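Putative uncharacterized protein (Ustilago maydis, PDB 4GNX) is probably a subunit of replication protein A, the three-chain complex that binds single-stranded DNA, and contains an OB-fold nucleic acid binding domain. Local coordinates at residues V42-N47 and N88-V93; T8-T13 and D32-G37. One frame throughout, in Å; residues are numbered along the deposited sequence.

Interaction 1 of 2, residues V42-N47 and N88-V93; sequences VAVVRN and NVYVRV
Four main-chain hydrogen bonds join 42-47 to 88-93, where strands 42-47 and 90-93 of the OB-fold barrel run antiparallel with a strong twist, their directions 125° apart. Ala-43 and Val-91 are the hydrogen-bonded pair: Ala-43 N gives to Val-91 O at 3.0 Å, in the carbonyl plane, and Val-91 N answers to Ala-43 O at 2.8 Å, nearly along the C=O axis. Val-45 has both its polar atoms taken as well. Val-45 N reaches Val-89 O (3.2 Å) from above the carbonyl plane, and Val-45 O accepts from Asn-88 N (2.6 Å), whose N-H points fairly straight at it. The backbones of Val-44, Tyr-90 and Arg-92 bond outward to those of Glu-60, Val-114 and Arg-112.

Side chains follow this alternation. With CG1 of Val-44 anti to the backbone N (chi1 -177°), CG2 comes down over the centre of one face of the Tyr-90 ring, a CH-pi contact. Val-42 CG1 meets the same ring at CD2 (3.7 Å), while Val-42 CG2 lies over one guanidinium face of Arg-92, toward its rim. On the face that carries Ala-43 and Val-91, Val-45 CG2 crosses Val-91 CG1 at about a right angle (3.8 Å). At the end of the pairing, Arg-46 NH1 makes a weak bond to Asn-88 OD1 (2.8 Å), the amide and guanidinium 21° from coplanar.

The stronger polar partners lie beyond. Arg-46 NE forms a salt bridge with Glu-60, Arg-92 NH1 another with Glu-119, and Arg-92 NE bonds to Thr-40. Tyr-90 OH bonds to Glu-62, and Asn-88 ND2 to Ile-79 O, both of a neighbouring subunit. Backbone bonds and valine packing therefore hold the strands together, while polar ends tie Arg-46 to strand 54-60, Arg-92 to helix 117-135, and Tyr-90 and Asn-88 to the adjoining subunit.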
# COMPACT_ATOMS: atom_id res chain seq x y z
N VAL B 42 14.68 -4.01 10.45
CA VAL B 42 14.36 -3.73 11.84
C VAL B 42 14.79 -4.94 12.64
O VAL B 42 14.63 -6.07 12.19
CB VAL B 42 12.86 -3.50 12.01
CG1 VAL B 42 12.50 -3.40 13.47
CG2 VAL B 42 12.44 -2.23 11.26
N ALA B 43 15.36 -4.72 13.81
CA ALA B 43 16.00 -5.81 14.56
C ALA B 43 16.20 -5.37 15.99
O ALA B 43 16.00 -4.19 16.32
CB ALA B 43 17.34 -6.15 13.94
N VAL B 44 16.60 -6.34 16.83
CA VAL B 44 16.85 -6.09 18.24
C VAL B 44 18.35 -6.16 18.54
O VAL B 44 19.04 -7.11 18.15
CB VAL B 44 16.10 -7.08 19.13
CG1 VAL B 44 16.30 -6.76 20.61
CG2 VAL B 44 14.62 -7.02 18.80
N VAL B 45 18.83 -5.12 19.23
CA VAL B 45 20.20 -5.03 19.63
C VAL B 45 20.39 -6.03 20.75
O VAL B 45 19.63 -6.04 21.72
CB VAL B 45 20.51 -3.63 20.16
CG1 VAL B 45 22.01 -3.46 20.40
CG2 VAL B 45 19.97 -2.58 19.22
N ARG B 46 21.42 -6.85 20.62
CA ARG B 46 21.70 -7.87 21.61
C ARG B 46 23.04 -7.67 22.30
O ARG B 46 23.22 -8.10 23.44
CB ARG B 46 21.66 -9.24 20.98
CG ARG B 46 20.26 -9.69 20.64
CD ARG B 46 19.35 -9.83 21.85
NE ARG B 46 18.05 -10.35 21.43
CZ ARG B 46 16.93 -10.24 22.13
NH1 ARG B 46 16.92 -9.64 23.32
NH2 ARG B 46 15.81 -10.76 21.63
N ASN B 47 23.99 -7.06 21.59
CA ASN B 47 25.28 -6.64 22.16
C ASN B 47 25.83 -5.33 21.54
O ASN B 47 25.52 -5.00 20.38
CB ASN B 47 26.29 -7.78 22.07
CG ASN B 47 27.66 -7.38 22.58
OD1 ASN B 47 28.62 -7.28 21.80
ND2 ASN B 47 27.76 -7.12 23.88
N ASN B 88 18.44 -5.14 23.82
CA ASN B 88 17.07 -5.60 23.95
C ASN B 88 16.04 -4.54 23.50
O ASN B 88 14.94 -4.42 24.06
CB ASN B 88 16.83 -6.10 25.37
CG ASN B 88 15.58 -6.93 25.49
OD1 ASN B 88 15.24 -7.74 24.61
ND2 ASN B 88 14.87 -6.74 26.61
N VAL B 89 16.39 -3.81 22.44
CA VAL B 89 15.62 -2.67 21.92
C VAL B 89 15.46 -2.80 20.40
O VAL B 89 16.43 -3.08 19.69
CB VAL B 89 16.33 -1.32 22.28
CG1 VAL B 89 15.97 -0.22 21.31
CG2 VAL B 89 16.04 -0.89 23.72
N TYR B 90 14.26 -2.59 19.88
CA TYR B 90 14.10 -2.59 18.44
C TYR B 90 14.67 -1.34 17.78
O TYR B 90 14.61 -0.24 18.33
CB TYR B 90 12.66 -2.80 18.04
CG TYR B 90 12.29 -4.27 17.92
CD1 TYR B 90 11.64 -4.92 18.95
CD2 TYR B 90 12.59 -5.01 16.76
CE1 TYR B 90 11.29 -6.25 18.84
CE2 TYR B 90 12.25 -6.34 16.64
CZ TYR B 90 11.61 -6.96 17.69
OH TYR B 90 11.27 -8.29 17.62
N VAL B 91 15.26 -1.53 16.60
CA VAL B 91 15.83 -0.42 15.85
C VAL B 91 15.63 -0.59 14.35
O VAL B 91 15.57 -1.73 13.83
CB VAL B 91 17.33 -0.31 16.06
CG1 VAL B 91 17.66 -0.10 17.53
CG2 VAL B 91 18.01 -1.55 15.52
N ARG B 92 15.53 0.56 13.67
CA ARG B 92 15.48 0.63 12.21
C ARG B 92 16.94 0.81 11.76
O ARG B 92 17.64 1.69 12.25
CB ARG B 92 14.55 1.79 11.77
CG ARG B 92 14.14 1.96 10.29
CD ARG B 92 14.44 0.77 9.42
NE ARG B 92 13.46 0.34 8.39
CZ ARG B 92 12.15 0.20 8.56
NH1 ARG B 92 11.60 0.55 9.71
NH2 ARG B 92 11.38 -0.29 7.58
N VAL B 93 17.40 -0.06 10.87
CA VAL B 93 18.77 0.02 10.40
C VAL B 93 18.79 0.41 8.94
O VAL B 93 18.09 -0.19 8.13
CB VAL B 93 19.51 -1.32 10.59
CG1 VAL B 93 20.90 -1.29 9.95
CG2 VAL B 93 19.60 -1.67 12.07

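Interaction 2 of 2, residues T8-T13 and D32-G37; sequences TLRPVT and DGAELG
Arg-10 NH1 donates to Glu-35 O at 3.0 Å with an N-H...O angle of 151°, the best bond between 8-13 and 32-37. The oxygen lies in the guanidinium plane, yet the nitrogen stands well above the plane of that carbonyl. Arg-10 NH1 also makes a weak bond to Ala-34 O (3.1 Å), and Leu-31 O accepts from it too, so three main-chain oxygens gather round one nitrogen. Their carbonyl dipoles would be expected to stabilise the positive charge; Asp-32 OD2, 4.3 Å from Arg-10 NH2 and less surely placed, is too far for a salt bridge.

The side chain leaves strand 9-11 extended through chi2 and bends at chi3 (45°), which swings its tip across to the small hairpin of strands 30-31 and 34-35. Strand 9-11 itself runs parallel to strand 38-50 in the OB-fold sheet, Leu-9 makes backbone bonds to a neighbouring subunit, and Thr-13 then caps the N-terminus of helix 14-19.

Over a face of the guanidinium the packing is apolar. Leu-36, with CG anti to its backbone N, crosses the arginine at about a right angle and sets CD1 4.0 Å above one face of the Arg-10 guanidinium, offset toward the rim. Ala-34 CB comes to 3.4 Å from Arg-10 NH1. Beyond the arginine, Val-12 CG1 meets Leu-36 CD1 tip to tip at 4.2 Å, and Val-12 also packs on Ile-17.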
# COMPACT_ATOMS: atom_id res chain seq x y z
N THR B 8 18.87 1.60 -5.28
CA THR B 8 17.64 1.37 -4.53
C THR B 8 17.88 1.15 -3.06
O THR B 8 19.02 1.00 -2.64
CB THR B 8 16.92 0.10 -5.04
OG1 THR B 8 17.76 -1.05 -4.85
CG2 THR B 8 16.52 0.23 -6.53
N LEU B 9 16.78 1.12 -2.30
CA LEU B 9 16.80 0.89 -0.87
C LEU B 9 15.85 -0.26 -0.55
O LEU B 9 14.64 -0.07 -0.42
CB LEU B 9 16.39 2.15 -0.10
CG LEU B 9 16.21 1.94 1.41
CD1 LEU B 9 17.55 1.69 2.07
CD2 LEU B 9 15.44 3.08 2.07
N ARG B 10 16.43 -1.44 -0.37
CA ARG B 10 15.65 -2.67 -0.30
C ARG B 10 15.32 -3.14 1.11
O ARG B 10 16.20 -3.35 1.93
CB ARG B 10 16.35 -3.77 -1.10
CG ARG B 10 16.59 -3.35 -2.53
CD ARG B 10 17.28 -4.44 -3.34
NE ARG B 10 16.70 -5.75 -3.10
CZ ARG B 10 17.08 -6.88 -3.70
NH1 ARG B 10 18.07 -6.87 -4.58
NH2 ARG B 10 16.47 -8.01 -3.38
N PRO B 11 14.03 -3.29 1.40
CA PRO B 11 13.71 -3.83 2.70
C PRO B 11 14.00 -5.36 2.69
O PRO B 11 13.61 -6.07 1.77
CB PRO B 11 12.22 -3.52 2.82
CG PRO B 11 11.70 -3.62 1.40
CD PRO B 11 12.83 -3.13 0.54
N VAL B 12 14.69 -5.84 3.71
CA VAL B 12 15.19 -7.20 3.72
C VAL B 12 15.20 -7.72 5.11
O VAL B 12 15.22 -6.95 6.07
CB VAL B 12 16.65 -7.31 3.20
CG1 VAL B 12 16.75 -7.05 1.69
CG2 VAL B 12 17.57 -6.40 4.00
N THR B 13 15.19 -9.05 5.22
CA THR B 13 15.38 -9.73 6.50
C THR B 13 16.83 -10.13 6.61
O THR B 13 17.52 -10.30 5.61
CB THR B 13 14.58 -11.03 6.59
OG1 THR B 13 15.10 -11.95 5.61
CG2 THR B 13 13.06 -10.76 6.41
N ASP B 32 17.70 -12.17 -5.07
CA ASP B 32 16.60 -12.41 -5.99
C ASP B 32 16.91 -11.86 -7.39
O ASP B 32 16.07 -11.22 -8.02
CB ASP B 32 15.28 -11.83 -5.45
CG ASP B 32 14.91 -12.35 -4.04
OD1 ASP B 32 15.36 -13.45 -3.63
OD2 ASP B 32 14.16 -11.64 -3.33
N GLY B 33 18.11 -12.13 -7.89
CA GLY B 33 18.50 -11.67 -9.22
C GLY B 33 18.50 -10.15 -9.37
O GLY B 33 18.19 -9.62 -10.44
N ALA B 34 18.82 -9.45 -8.28
CA ALA B 34 18.93 -8.01 -8.32
C ALA B 34 20.05 -7.55 -7.42
O ALA B 34 20.30 -8.14 -6.37
CB ALA B 34 17.62 -7.37 -7.91
N GLU B 35 20.74 -6.50 -7.86
CA GLU B 35 21.80 -5.88 -7.10
C GLU B 35 21.29 -5.52 -5.71
O GLU B 35 20.18 -4.99 -5.57
CB GLU B 35 22.26 -4.63 -7.84
CG GLU B 35 23.74 -4.28 -7.66
CD GLU B 35 23.99 -3.06 -6.77
OE1 GLU B 35 23.14 -2.75 -5.89
OE2 GLU B 35 25.06 -2.42 -6.95
N LEU B 36 22.09 -5.83 -4.69
CA LEU B 36 21.78 -5.54 -3.30
C LEU B 36 22.77 -4.54 -2.74
O LEU B 36 23.81 -4.91 -2.20
CB LEU B 36 21.82 -6.81 -2.46
CG LEU B 36 21.43 -6.70 -0.98
CD1 LEU B 36 20.00 -6.21 -0.76
CD2 LEU B 36 21.62 -8.06 -0.33
N GLY B 37 22.43 -3.26 -2.87
CA GLY B 37 23.29 -2.18 -2.42
C GLY B 37 22.86 -1.71 -1.05
O GLY B 37 23.10 -2.39 -0.05

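The two contacts follow one another along the chain: interaction 2 closes at residue 37, just before strand 38-50 begins and carries the chain into interaction 1. Their centres are 20 Å apart on opposite sides of the chain's centre, and although their nearest atoms come within about 5 Å they do not touch. Strand 38-50 links them, pairing antiparallel with 90-100 and parallel with 9-11 in the same curled sheet. Helix 117-135 runs along both, with His-123 touching Val-42 and Arg-92 in one and Pro-11 in the other. Interaction 1 is thus strand pairing within the barrel, whereas interaction 2 fastens the N-terminal strand to the hairpin of 30-31 and 34-35.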